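NUDIX hydrolase (Alicyclobacillus acidocaldarius subsp. acidocaldarius, PDB 3QSJ) probably hydrolyses phosphorus-containing acid anhydrides, as Nudix enzymes do, using divalent metal ions, and holds a calcium ion in this crystal. Local coordinates at residues L75-L80 against L129-G134; A54-R59 against A119-L124; P64-D69 against L135-G140; D70-L75 against D153-L158. All blocks are in the same frame, centred on the assembly; numbering follows the deposited sequence.

How the interactions relate
From the N terminus, helix 51-58 supplies the first side of interaction 2, which closes a loop at 119-124. The loop that follows gives 64-69, returned to by 135-140 in interaction 3. Helix 72-87 then serves both interaction 4, through its start and closed at 153-158, and interaction 1, one turn on and closed at 129-134; these two share L75. Interaction 1 is nested inside the loops closed by interactions 3 and 4. Interaction 2 crosses all three others, and 3 crosses 4. Interactions 3 and 4 meet on neighbouring strands 137-143 and 151-160 of the mixed sheet, whereas interaction 1 ties helix 72-87 to strand 130-131 and interaction 2 pairs helix 51-58 with helix 119-125.

Interaction 1: residues L75-L80 against L129-G134; sequences LAVTAL and LAFDLG
L80 slides past F131 in the opposite direction, and its CD1 methyl lies over one face of the phenyl ring, 3.6 Å above the plane and displaced toward the rim. This is a CH-pi contact, 4.0 Å from CD1 of L80 to the ring centroid of F131. CB of L80 adds a second bump, set against CE1 of F131 at 3.7 Å, so the root and one methyl of L80 both touch the ring. The other protrusion is CD2 of L133, which fits among three helix side chains: it meets CB of A76 at 3.7 Å and CD1 of L80 at 3.9 Å, with CG2 of V77 a little farther off. That CG2, placed beside the backbone N of V77, touches both CD2 of F131 and CD2 of L133, more loosely. No hydrogen bond joins the segments. D132 turns away and closes an Asx turn, its OD1 accepting from the backbone N of G134. The contact is buried and applies strand 130-131 and the 3-10 turn after it to one flank of helix 72-87. Helix 119-125 covers F131 through L120 and L124, while strand 7-18 packs against the helix at A79 and L80.

Interaction 2: residues A54-R59 against A119-L124; sequences AEMAKR and ALSAWL
In M56, chi1 sets CG beside the backbone N and an anti chi2 (-174°) sends SE against helix 119-125, while S121 has OG anti to its backbone N, on the side facing R59. This is helix-helix packing at a small angle: the axes of 54-58 and 119-124 run 24° from parallel, 10.4 Å apart at closest approach, and the space between them is bridged mainly by one long side chain. M56 is selenomethionine, and its SE lies against the backbone of the second helix, 3.7 Å from CA of S121. Around it L120 offers CG, and L124 reaches in with CD1, which is 3.8 Å from SE of M56. Farther back along the chain, CG of M56 rests on CB of S121. The bend at chi3 turns CE of M56, which packs on CG1 of V77 in helix 72-87, and L120 and L124 touch F131, so this pairing continues into the hydrophobic interior. At the exposed margin, R59 extends from CG to NE and brings its guanidinium to S121 edge-on. NH1 of R59 makes a weak hydrogen bond to OG of S121, 3.1 Å long and bent to 125°. A water reinforces that link, accepting from NH1 of R59 and donating to the carbonyl O of S121 at 2.9 Å.

Interaction 3: residues P64-D69 against L135-G140; sequences PVCAED and LLRRIG
R138 meets D69 at the edge of its guanidinium and E68 over one face, while R137, next to it, takes C66 over a face of its own. The 64-69 loop that carries these partners makes a type II beta turn from P64 to A67, and V65 forms a single beta bridge with R137 of strand 137-143. Two backbone hydrogen bonds hold the bridge: V65 N to L136 O, and R138 N to V65 O, each 2.8 Å. R138 is extended from CG to NE, and its CB and CD run beside the carbonyl O of C66. At the edge, NH1 of R138 donates to OD2 of D69 in a nearly straight salt bridge (162°), received on the anti side of a carboxylate turned 41° from the guanidinium. E68 is set quite differently. Its side chain crosses R138 at about a right angle, and its carboxylate lies stacked over the guanidinium, the planes 7° apart and CD of E68 4.1 Å above the centre; this is attraction of charges, with no N-H directed at OE1. D72 gives NH1 of R138 a second salt bridge, and its OD2 also accepts from the backbone N of E68 and D69. R137 points to the other side, where C66 SG lies 3.3 Å above the plane of its guanidinium, offset toward the rim; NE and NH1 of R137 bond to the carbonyls of L220 and M217. In the guanidinium plane of R138, beside its salt bridge to D69, a water donates to OD2 of D69 at 2.6 Å and accepts from NH2 of R138.

Interaction 4: residues D70-L75 against D153-L158; sequences DDDPAL and DTRFFL
Helix 72-87 begins over strand 151-160, with the CA atoms of L75 and R155 6.6 Å apart, and the side chains in between form a salt-bridge network at the helix N terminus, where it packs on the mixed sheet of the Nudix fold. R155 is folded at chi2 (67°) and chi3, and crosses both D71 and D72 at about a right angle. It grips D71 end-on with two nitrogens: NH1 donates to OD1 and NH2 to OD2, each 2.9 Å, the planes of carboxylate and guanidinium 60° apart. NH1 of R155 also donates to OD1 of D72 at 2.8 Å, entering from above that carboxylate plane. D72 uses its OD2 for R138 and so joins two arginines that lie close together; the acids presumably offset their like charges. D71 reaches R155 with CG between its backbone N and carbonyl carbon (chi1 61°). Beside the polar group, the F157 ring packs against the first helical turn, CZ 3.6 Å from the carbonyl O of D72 and CE2 4.0 Å from CB of L75. CD1 of L75 lies over one face of the guanidinium, toward its rim, 3.3 Å from NH2 of R155.

Interaction 1: residues L75-L80 against L129-G134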
loop_
_atom_site.group_PDB
_atom_site.type_symbol
_atom_site.label_atom_id
_atom_site.label_comp_id
_atom_site.label_asym_id
_atom_site.label_seq_id
_atom_site.Cartn_x
_atom_site.Cartn_y
_atom_site.Cartn_z
ATOM N N LEU A 75 -10.386 -3.920 2.975
ATOM C CA LEU A 75 -9.251 -3.878 2.014
ATOM C C LEU A 75 -8.271 -2.722 2.315
ATOM O O LEU A 75 -7.064 -2.875 2.104
ATOM C CB LEU A 75 -9.799 -3.870 0.553
ATOM C CG LEU A 75 -10.327 -5.281 0.221
ATOM C CD1 LEU A 75 -11.122 -5.293 -1.040
ATOM C CD2 LEU A 75 -9.160 -6.273 0.055
ATOM N N ALA A 76 -8.775 -1.605 2.885
ATOM C CA ALA A 76 -7.909 -0.481 3.321
ATOM C C ALA A 76 -6.981 -1.005 4.399
ATOM O O ALA A 76 -5.773 -0.760 4.352
ATOM C CB ALA A 76 -8.725 0.689 3.875
ATOM N N VAL A 77 -7.527 -1.793 5.305
ATOM C CA VAL A 77 -6.742 -2.453 6.345
ATOM C C VAL A 77 -5.711 -3.406 5.743
ATOM O O VAL A 77 -4.534 -3.377 6.153
ATOM C CB VAL A 77 -7.656 -3.124 7.412
ATOM C CG1 VAL A 77 -6.809 -3.988 8.347
ATOM C CG2 VAL A 77 -8.375 -2.028 8.241
ATOM N N THR A 78 -6.117 -4.215 4.751
ATOM C CA THR A 78 -5.183 -5.142 4.078
ATOM C C THR A 78 -4.000 -4.317 3.600
ATOM O O THR A 78 -2.872 -4.675 3.823
ATOM C CB THR A 78 -5.885 -5.856 2.882
ATOM O OG1 THR A 78 -6.994 -6.610 3.389
ATOM C CG2 THR A 78 -4.875 -6.695 2.033
ATOM N N ALA A 79 -4.272 -3.207 2.932
ATOM C CA ALA A 79 -3.208 -2.355 2.388
ATOM C C ALA A 79 -2.271 -1.803 3.471
ATOM O O ALA A 79 -1.041 -1.855 3.316
ATOM C CB ALA A 79 -3.820 -1.233 1.564
ATOM N N LEU A 80 -2.852 -1.333 4.569
ATOM C CA LEU A 80 -2.090 -0.757 5.699
ATOM C C LEU A 80 -1.262 -1.857 6.361
ATOM O O LEU A 80 -0.096 -1.626 6.718
ATOM C CB LEU A 80 -3.072 -0.133 6.685
ATOM C CG LEU A 80 -3.638 1.202 6.189
ATOM C CD1 LEU A 80 -4.971 1.508 6.895
ATOM C CD2 LEU A 80 -2.584 2.315 6.311
ATOM N N LEU A 129 -5.455 0.768 19.999
ATOM C CA LEU A 129 -5.275 1.564 18.777
ATOM C C LEU A 129 -6.065 1.022 17.583
ATOM O O LEU A 129 -6.379 -0.178 17.542
ATOM C CB LEU A 129 -3.764 1.566 18.423
ATOM C CG LEU A 129 -2.825 2.200 19.446
ATOM C CD1 LEU A 129 -1.418 2.098 18.968
ATOM C CD2 LEU A 129 -3.238 3.606 19.779
ATOM N N ALA A 130 -6.276 1.872 16.543
ATOM C CA ALA A 130 -6.890 1.358 15.330
ATOM C C ALA A 130 -6.554 2.296 14.227
ATOM O O ALA A 130 -5.997 3.396 14.491
ATOM C CB ALA A 130 -8.429 1.212 15.500
ATOM N N PHE A 131 -6.893 1.882 13.000
ATOM C CA PHE A 131 -6.585 2.718 11.828
ATOM C C PHE A 131 -7.616 3.814 11.637
ATOM O O PHE A 131 -8.816 3.571 11.834
ATOM C CB PHE A 131 -6.583 1.866 10.583
ATOM C CG PHE A 131 -5.391 0.930 10.558
ATOM C CD1 PHE A 131 -4.092 1.436 10.454
ATOM C CD2 PHE A 131 -5.568 -0.449 10.708
ATOM C CE1 PHE A 131 -2.990 0.591 10.342
ATOM C CE2 PHE A 131 -4.464 -1.315 10.636
ATOM C CZ PHE A 131 -3.178 -0.794 10.444
ATOM N N ASP A 132 -7.158 4.983 11.171
ATOM C CA ASP A 132 -8.094 6.062 10.803
ATOM C C ASP A 132 -8.200 5.883 9.271
ATOM O O ASP A 132 -7.343 6.371 8.492
ATOM C CB ASP A 132 -7.487 7.444 11.170
ATOM C CG ASP A 132 -8.400 8.580 10.689
ATOM O OD1 ASP A 132 -9.478 8.273 10.083
ATOM O OD2 ASP A 132 -8.040 9.779 10.923
ATOM N N LEU A 133 -9.254 5.200 8.839
ATOM C CA LEU A 133 -9.457 4.952 7.397
ATOM C C LEU A 133 -9.785 6.229 6.586
ATOM O O LEU A 133 -9.605 6.234 5.366
ATOM C CB LEU A 133 -10.561 3.911 7.229
ATOM C CG LEU A 133 -10.195 2.554 7.866
ATOM C CD1 LEU A 133 -11.343 1.522 7.689
ATOM C CD2 LEU A 133 -8.799 2.030 7.362
ATOM N N GLY A 134 -10.140 7.299 7.285
ATOM C CA GLY A 134 -10.413 8.592 6.684
ATOM C C GLY A 134 -9.161 9.183 6.021
ATOM O O GLY A 134 -9.251 10.123 5.214
#

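Interaction 2: residues A54-R59 against A119-L124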
loop_
_atom_site.group_PDB
_atom_site.type_symbol
_atom_site.label_atom_id
_atom_site.label_comp_id
_atom_site.label_asym_id
_atom_site.label_seq_id
_atom_site.Cartn_x
_atom_site.Cartn_y
_atom_site.Cartn_z
ATOM N N ALA A 54 -10.764 -7.674 8.019
ATOM C CA ALA A 54 -12.133 -7.218 8.248
ATOM C C ALA A 54 -12.398 -7.058 9.751
ATOM O O ALA A 54 -13.105 -6.132 10.133
ATOM C CB ALA A 54 -13.117 -8.214 7.658
ATOM N N GLU A 55 -11.725 -7.855 10.598
ATOM C CA GLU A 55 -11.938 -7.735 12.069
ATOM C C GLU A 55 -11.403 -6.366 12.560
ATOM O O GLU A 55 -12.096 -5.623 13.278
ATOM C CB GLU A 55 -11.213 -8.857 12.810
ATOM C CG GLU A 55 -11.755 -10.252 12.516
ATOM C CD GLU A 55 -11.143 -11.330 13.386
ATOM O OE1 GLU A 55 -9.932 -11.612 13.228
ATOM O OE2 GLU A 55 -11.879 -11.901 14.220
HETATM N N MSE A 56 -10.180 -5.998 12.097
HETATM C CA MSE A 56 -9.599 -4.705 12.427
HETATM C C MSE A 56 -10.406 -3.560 11.803
HETATM O O MSE A 56 -10.538 -2.507 12.435
HETATM C CB MSE A 56 -8.148 -4.619 11.917
HETATM C CG MSE A 56 -7.200 -5.479 12.779
HETATM SE SE MSE A 56 -5.349 -5.195 12.215
HETATM C CE MSE A 56 -5.356 -6.578 10.713
ATOM N N ALA A 57 -11.007 -3.791 10.630
ATOM C CA ALA A 57 -11.786 -2.720 10.018
ATOM C C ALA A 57 -13.008 -2.343 10.885
ATOM O O ALA A 57 -13.429 -1.181 10.867
ATOM C CB ALA A 57 -12.195 -3.079 8.612
ATOM N N LYS A 58 -13.611 -3.337 11.591
ATOM C CA LYS A 58 -14.794 -3.104 12.437
ATOM C C LYS A 58 -14.405 -2.287 13.724
ATOM O O LYS A 58 -15.283 -1.659 14.321
ATOM C CB LYS A 58 -15.475 -4.438 12.753
ATOM C CG LYS A 58 -16.121 -5.055 11.506
ATOM C CD LYS A 58 -16.741 -6.406 11.824
ATOM C CE LYS A 58 -17.550 -6.987 10.680
ATOM N NZ LYS A 58 -16.691 -7.447 9.560
ATOM N N ARG A 59 -13.099 -2.200 14.056
ATOM C CA ARG A 59 -12.614 -1.386 15.193
ATOM C C ARG A 59 -12.038 -0.050 14.714
ATOM O O ARG A 59 -11.612 0.774 15.551
ATOM C CB ARG A 59 -11.443 -2.093 15.933
ATOM C CG ARG A 59 -11.654 -3.555 16.149
ATOM C CD ARG A 59 -10.538 -4.199 16.926
ATOM N NE ARG A 59 -11.058 -5.517 17.264
ATOM C CZ ARG A 59 -10.579 -6.664 16.837
ATOM N NH1 ARG A 59 -9.420 -6.708 16.191
ATOM N NH2 ARG A 59 -11.178 -7.798 17.172
ATOM N N ALA A 119 -0.999 -11.180 14.226
ATOM C CA ALA A 119 0.056 -10.392 14.886
ATOM C C ALA A 119 -0.253 -8.868 14.931
ATOM O O ALA A 119 -0.079 -8.231 15.980
ATOM C CB ALA A 119 1.393 -10.614 14.203
ATOM N N LEU A 120 -0.680 -8.294 13.816
ATOM C CA LEU A 120 -0.991 -6.858 13.817
ATOM C C LEU A 120 -2.217 -6.559 14.644
ATOM O O LEU A 120 -2.187 -5.653 15.495
ATOM C CB LEU A 120 -1.180 -6.317 12.400
ATOM C CG LEU A 120 -1.552 -4.817 12.359
ATOM C CD1 LEU A 120 -0.532 -3.947 13.131
ATOM C CD2 LEU A 120 -1.678 -4.394 10.908
ATOM N N SER A 121 -3.300 -7.341 14.452
ATOM C CA SER A 121 -4.527 -7.167 15.237
ATOM C C SER A 121 -4.243 -7.217 16.752
ATOM O O SER A 121 -4.718 -6.348 17.505
ATOM C CB SER A 121 -5.545 -8.228 14.821
ATOM O OG SER A 121 -6.715 -8.124 15.604
ATOM N N ALA A 122 -3.400 -8.168 17.174
ATOM C CA ALA A 122 -2.962 -8.348 18.558
ATOM C C ALA A 122 -2.149 -7.166 19.044
ATOM O O ALA A 122 -2.367 -6.692 20.165
ATOM C CB ALA A 122 -2.133 -9.620 18.680
ATOM N N TRP A 123 -1.206 -6.679 18.210
ATOM C CA TRP A 123 -0.357 -5.552 18.617
ATOM C C TRP A 123 -1.246 -4.311 18.839
ATOM O O TRP A 123 -1.045 -3.569 19.817
ATOM C CB TRP A 123 0.722 -5.287 17.530
ATOM C CG TRP A 123 1.742 -4.256 17.924
ATOM C CD1 TRP A 123 2.964 -4.487 18.502
ATOM C CD2 TRP A 123 1.654 -2.849 17.725
ATOM N NE1 TRP A 123 3.606 -3.288 18.738
ATOM C CE2 TRP A 123 2.845 -2.274 18.231
ATOM C CE3 TRP A 123 0.688 -2.003 17.158
ATOM C CZ2 TRP A 123 3.074 -0.901 18.206
ATOM C CZ3 TRP A 123 0.899 -0.644 17.184
ATOM C CH2 TRP A 123 2.088 -0.107 17.679
ATOM N N LEU A 124 -2.208 -4.081 17.926
ATOM C CA LEU A 124 -3.087 -2.915 18.053
ATOM C C LEU A 124 -4.021 -3.037 19.280
ATOM O O LEU A 124 -4.228 -2.056 19.999
ATOM C CB LEU A 124 -3.923 -2.716 16.787
ATOM C CG LEU A 124 -3.067 -2.266 15.562
ATOM C CD1 LEU A 124 -3.886 -2.322 14.290
ATOM C CD2 LEU A 124 -2.569 -0.780 15.755
HETATM O O HOH W 1 -6.970 -4.738 16.621
#

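Interaction 3: residues P64-D69 against L135-G140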
loop_
_atom_site.group_PDB
_atom_site.type_symbol
_atom_site.label_atom_id
_atom_site.label_comp_id
_atom_site.label_asym_id
_atom_site.label_seq_id
_atom_site.Cartn_x
_atom_site.Cartn_y
_atom_site.Cartn_z
ATOM N N PRO A 64 -12.757 5.018 4.301
ATOM C CA PRO A 64 -11.933 5.568 3.223
ATOM C C PRO A 64 -12.666 6.623 2.399
ATOM O O PRO A 64 -13.879 6.534 2.178
ATOM C CB PRO A 64 -11.516 4.310 2.402
ATOM C CG PRO A 64 -11.705 3.172 3.316
ATOM C CD PRO A 64 -12.896 3.538 4.190
ATOM N N VAL A 65 -11.918 7.630 1.936
ATOM C CA VAL A 65 -12.465 8.676 1.046
ATOM C C VAL A 65 -12.732 7.954 -0.285
ATOM O O VAL A 65 -11.886 7.167 -0.740
ATOM C CB VAL A 65 -11.445 9.846 0.883
ATOM C CG1 VAL A 65 -11.952 10.874 -0.090
ATOM C CG2 VAL A 65 -11.188 10.515 2.238
ATOM N N CYS A 66 -13.931 8.189 -0.903
ATOM C CA CYS A 66 -14.326 7.518 -2.137
ATOM C C CYS A 66 -14.506 5.986 -2.011
ATOM O O CYS A 66 -14.513 5.293 -3.037
ATOM C CB CYS A 66 -13.417 7.905 -3.310
ATOM S SG CYS A 66 -13.343 9.682 -3.602
ATOM N N ALA A 67 -14.784 5.483 -0.771
ATOM C CA ALA A 67 -15.241 4.103 -0.563
ATOM C C ALA A 67 -16.558 3.972 -1.322
ATOM O O ALA A 67 -17.344 4.909 -1.310
ATOM C CB ALA A 67 -15.474 3.821 0.915
ATOM N N GLU A 68 -16.771 2.844 -2.024
ATOM C CA GLU A 68 -18.006 2.618 -2.787
ATOM C C GLU A 68 -18.550 1.233 -2.402
ATOM O O GLU A 68 -19.689 0.953 -2.712
ATOM C CB GLU A 68 -17.714 2.502 -4.294
ATOM C CG GLU A 68 -17.008 3.652 -4.991
ATOM C CD GLU A 68 -16.737 3.346 -6.456
ATOM O OE1 GLU A 68 -17.410 2.458 -7.030
ATOM O OE2 GLU A 68 -15.886 4.040 -7.052
ATOM N N ASP A 69 -17.743 0.356 -1.798
ATOM C CA ASP A 69 -18.219 -0.999 -1.521
ATOM C C ASP A 69 -18.044 -1.414 -0.068
ATOM O O ASP A 69 -17.195 -0.865 0.642
ATOM C CB ASP A 69 -17.450 -1.956 -2.459
ATOM C CG ASP A 69 -17.720 -1.766 -3.934
ATOM O OD1 ASP A 69 -18.882 -1.892 -4.344
ATOM O OD2 ASP A 69 -16.772 -1.555 -4.682
ATOM N N LEU A 135 -7.989 8.686 6.410
ATOM C CA LEU A 135 -6.676 9.123 5.851
ATOM C C LEU A 135 -6.354 8.389 4.533
ATOM O O LEU A 135 -5.372 8.738 3.887
ATOM C CB LEU A 135 -5.575 8.907 6.875
ATOM C CG LEU A 135 -5.634 9.857 8.066
ATOM C CD1 LEU A 135 -4.526 9.470 9.080
ATOM C CD2 LEU A 135 -5.440 11.310 7.621
ATOM N N LEU A 136 -7.193 7.448 4.111
ATOM C CA LEU A 136 -6.965 6.759 2.806
ATOM C C LEU A 136 -8.026 7.094 1.811
ATOM O O LEU A 136 -9.189 7.288 2.218
ATOM C CB LEU A 136 -6.980 5.214 2.971
ATOM C CG LEU A 136 -5.595 4.607 3.306
ATOM C CD1 LEU A 136 -5.033 5.148 4.692
ATOM C CD2 LEU A 136 -5.793 3.103 3.489
ATOM N N ARG A 137 -7.635 7.188 0.547
ATOM C CA ARG A 137 -8.549 7.425 -0.528
ATOM C C ARG A 137 -8.560 6.187 -1.432
ATOM O O ARG A 137 -7.503 5.752 -1.903
ATOM C CB ARG A 137 -8.121 8.680 -1.318
ATOM C CG ARG A 137 -8.975 8.976 -2.526
ATOM C CD ARG A 137 -8.336 10.041 -3.450
ATOM N NE ARG A 137 -9.237 10.347 -4.565
ATOM C CZ ARG A 137 -10.216 11.247 -4.519
ATOM N NH1 ARG A 137 -10.424 11.960 -3.412
ATOM N NH2 ARG A 137 -11.044 11.406 -5.570
ATOM N N ARG A 138 -9.740 5.635 -1.725
ATOM C CA ARG A 138 -9.830 4.574 -2.730
ATOM C C ARG A 138 -9.551 5.231 -4.074
ATOM O O ARG A 138 -10.243 6.197 -4.445
ATOM C CB ARG A 138 -11.229 3.920 -2.703
ATOM C CG ARG A 138 -11.384 2.997 -3.858
ATOM C CD ARG A 138 -12.661 2.164 -3.845
ATOM N NE ARG A 138 -12.905 1.597 -5.172
ATOM C CZ ARG A 138 -13.804 0.633 -5.403
ATOM N NH1 ARG A 138 -14.497 0.095 -4.389
ATOM N NH2 ARG A 138 -14.004 0.186 -6.636
ATOM N N ILE A 139 -8.532 4.698 -4.825
ATOM C CA ILE A 139 -8.229 5.267 -6.139
ATOM C C ILE A 139 -8.423 4.300 -7.298
ATOM O O ILE A 139 -8.317 4.695 -8.455
ATOM C CB ILE A 139 -6.832 5.898 -6.162
ATOM C CG1 ILE A 139 -5.758 4.809 -5.821
ATOM C CG2 ILE A 139 -6.802 7.067 -5.168
ATOM C CD1 ILE A 139 -4.287 5.339 -6.002
ATOM N N GLY A 140 -8.660 3.030 -7.003
ATOM C CA GLY A 140 -8.915 2.139 -8.116
ATOM C C GLY A 140 -9.200 0.720 -7.723
ATOM O O GLY A 140 -8.993 0.334 -6.568
HETATM O O HOH W 2 -16.010 -1.754 -7.186
#

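Interaction 4: residues D70-L75 against D153-L158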
loop_
_atom_site.group_PDB
_atom_site.type_symbol
_atom_site.label_atom_id
_atom_site.label_comp_id
_atom_site.label_asym_id
_atom_site.label_seq_id
_atom_site.Cartn_x
_atom_site.Cartn_y
_atom_site.Cartn_z
ATOM N N ASP A 70 -18.855 -2.403 0.385
ATOM C CA ASP A 70 -18.797 -2.792 1.794
ATOM C C ASP A 70 -17.490 -3.352 2.238
ATOM O O ASP A 70 -17.170 -3.286 3.439
ATOM C CB ASP A 70 -19.957 -3.710 2.179
ATOM C CG ASP A 70 -21.327 -3.011 2.104
ATOM O OD1 ASP A 70 -21.384 -1.769 2.332
ATOM O OD2 ASP A 70 -22.324 -3.700 1.841
ATOM N N ASP A 71 -16.696 -3.880 1.270
ATOM C CA ASP A 71 -15.379 -4.427 1.598
ATOM C C ASP A 71 -14.218 -3.405 1.529
ATOM O O ASP A 71 -13.099 -3.747 1.857
ATOM C CB ASP A 71 -15.105 -5.663 0.730
ATOM C CG ASP A 71 -15.079 -5.397 -0.766
ATOM O OD1 ASP A 71 -15.548 -4.302 -1.191
ATOM O OD2 ASP A 71 -14.527 -6.249 -1.511
ATOM N N ASP A 72 -14.495 -2.141 1.187
ATOM C CA ASP A 72 -13.435 -1.116 1.130
ATOM C C ASP A 72 -12.740 -0.919 2.470
ATOM O O ASP A 72 -11.512 -0.874 2.498
ATOM C CB ASP A 72 -13.960 0.212 0.546
ATOM C CG ASP A 72 -13.937 0.187 -0.967
ATOM O OD1 ASP A 72 -12.981 -0.443 -1.556
ATOM O OD2 ASP A 72 -14.856 0.790 -1.586
ATOM N N PRO A 73 -13.458 -0.881 3.622
ATOM C CA PRO A 73 -12.736 -0.708 4.914
ATOM C C PRO A 73 -11.811 -1.881 5.166
ATOM O O PRO A 73 -10.674 -1.642 5.533
ATOM C CB PRO A 73 -13.864 -0.672 5.966
ATOM C CG PRO A 73 -15.043 -0.019 5.181
ATOM C CD PRO A 73 -14.932 -0.736 3.804
ATOM N N ALA A 74 -12.267 -3.126 4.973
ATOM C CA ALA A 74 -11.369 -4.279 5.204
ATOM C C ALA A 74 -10.174 -4.222 4.267
ATOM O O ALA A 74 -9.063 -4.493 4.703
ATOM C CB ALA A 74 -12.100 -5.606 4.991
ATOM N N LEU A 75 -10.386 -3.920 2.975
ATOM C CA LEU A 75 -9.251 -3.878 2.014
ATOM C C LEU A 75 -8.271 -2.722 2.315
ATOM O O LEU A 75 -7.064 -2.875 2.104
ATOM C CB LEU A 75 -9.799 -3.870 0.553
ATOM C CG LEU A 75 -10.327 -5.281 0.221
ATOM C CD1 LEU A 75 -11.122 -5.293 -1.040
ATOM C CD2 LEU A 75 -9.160 -6.273 0.055
ATOM N N ASP A 153 -7.758 -9.521 -7.533
ATOM C CA ASP A 153 -8.757 -8.455 -7.686
ATOM C C ASP A 153 -8.279 -7.467 -6.657
ATOM O O ASP A 153 -8.462 -7.690 -5.447
ATOM C CB ASP A 153 -10.124 -9.018 -7.338
ATOM C CG ASP A 153 -11.259 -8.032 -7.421
ATOM O OD1 ASP A 153 -10.996 -6.824 -7.445
ATOM O OD2 ASP A 153 -12.410 -8.475 -7.466
ATOM N N THR A 154 -7.548 -6.437 -7.111
ATOM C CA THR A 154 -6.786 -5.576 -6.196
ATOM C C THR A 154 -7.384 -4.202 -6.014
ATOM O O THR A 154 -7.689 -3.530 -7.011
ATOM C CB THR A 154 -5.368 -5.438 -6.743
ATOM O OG1 THR A 154 -4.803 -6.761 -6.918
ATOM C CG2 THR A 154 -4.455 -4.582 -5.769
ATOM N N ARG A 155 -7.549 -3.793 -4.753
ATOM C CA ARG A 155 -8.111 -2.496 -4.379
ATOM C C ARG A 155 -6.933 -1.578 -4.109
ATOM O O ARG A 155 -6.080 -1.924 -3.314
ATOM C CB ARG A 155 -8.982 -2.621 -3.124
ATOM C CG ARG A 155 -10.149 -1.598 -3.064
ATOM C CD ARG A 155 -11.257 -1.805 -4.133
ATOM N NE ARG A 155 -11.728 -3.182 -4.191
ATOM C CZ ARG A 155 -12.810 -3.666 -3.552
ATOM N NH1 ARG A 155 -13.547 -2.873 -2.768
ATOM N NH2 ARG A 155 -13.129 -4.943 -3.654
ATOM N N PHE A 156 -6.886 -0.406 -4.736
ATOM C CA PHE A 156 -5.773 0.530 -4.559
ATOM C C PHE A 156 -6.249 1.735 -3.668
ATOM O O PHE A 156 -7.284 2.348 -3.907
ATOM C CB PHE A 156 -5.362 1.123 -5.950
ATOM C CG PHE A 156 -4.535 0.140 -6.748
ATOM C CD1 PHE A 156 -3.160 0.276 -6.816
ATOM C CD2 PHE A 156 -5.121 -0.993 -7.306
ATOM C CE1 PHE A 156 -2.358 -0.687 -7.494
ATOM C CE2 PHE A 156 -4.317 -1.964 -7.981
ATOM C CZ PHE A 156 -2.956 -1.802 -8.047
ATOM N N PHE A 157 -5.428 2.086 -2.698
ATOM C CA PHE A 157 -5.669 3.187 -1.791
ATOM C C PHE A 157 -4.479 4.109 -1.855
ATOM O O PHE A 157 -3.306 3.664 -2.019
ATOM C CB PHE A 157 -5.864 2.674 -0.331
ATOM C CG PHE A 157 -7.143 1.896 -0.224
ATOM C CD1 PHE A 157 -8.361 2.553 -0.024
ATOM C CD2 PHE A 157 -7.135 0.512 -0.314
ATOM C CE1 PHE A 157 -9.551 1.817 0.090
ATOM C CE2 PHE A 157 -8.330 -0.216 -0.230
ATOM C CZ PHE A 157 -9.538 0.458 -0.150
ATOM N N LEU A 158 -4.771 5.371 -1.624
ATOM C CA LEU A 158 -3.739 6.409 -1.577
ATOM C C LEU A 158 -3.718 7.041 -0.161
ATOM O O LEU A 158 -4.785 7.246 0.420
ATOM C CB LEU A 158 -4.147 7.505 -2.604
ATOM C CG LEU A 158 -3.192 8.685 -2.726
ATOM C CD1 LEU A 158 -1.949 8.256 -3.576
ATOM C CD2 LEU A 158 -3.870 9.848 -3.506
#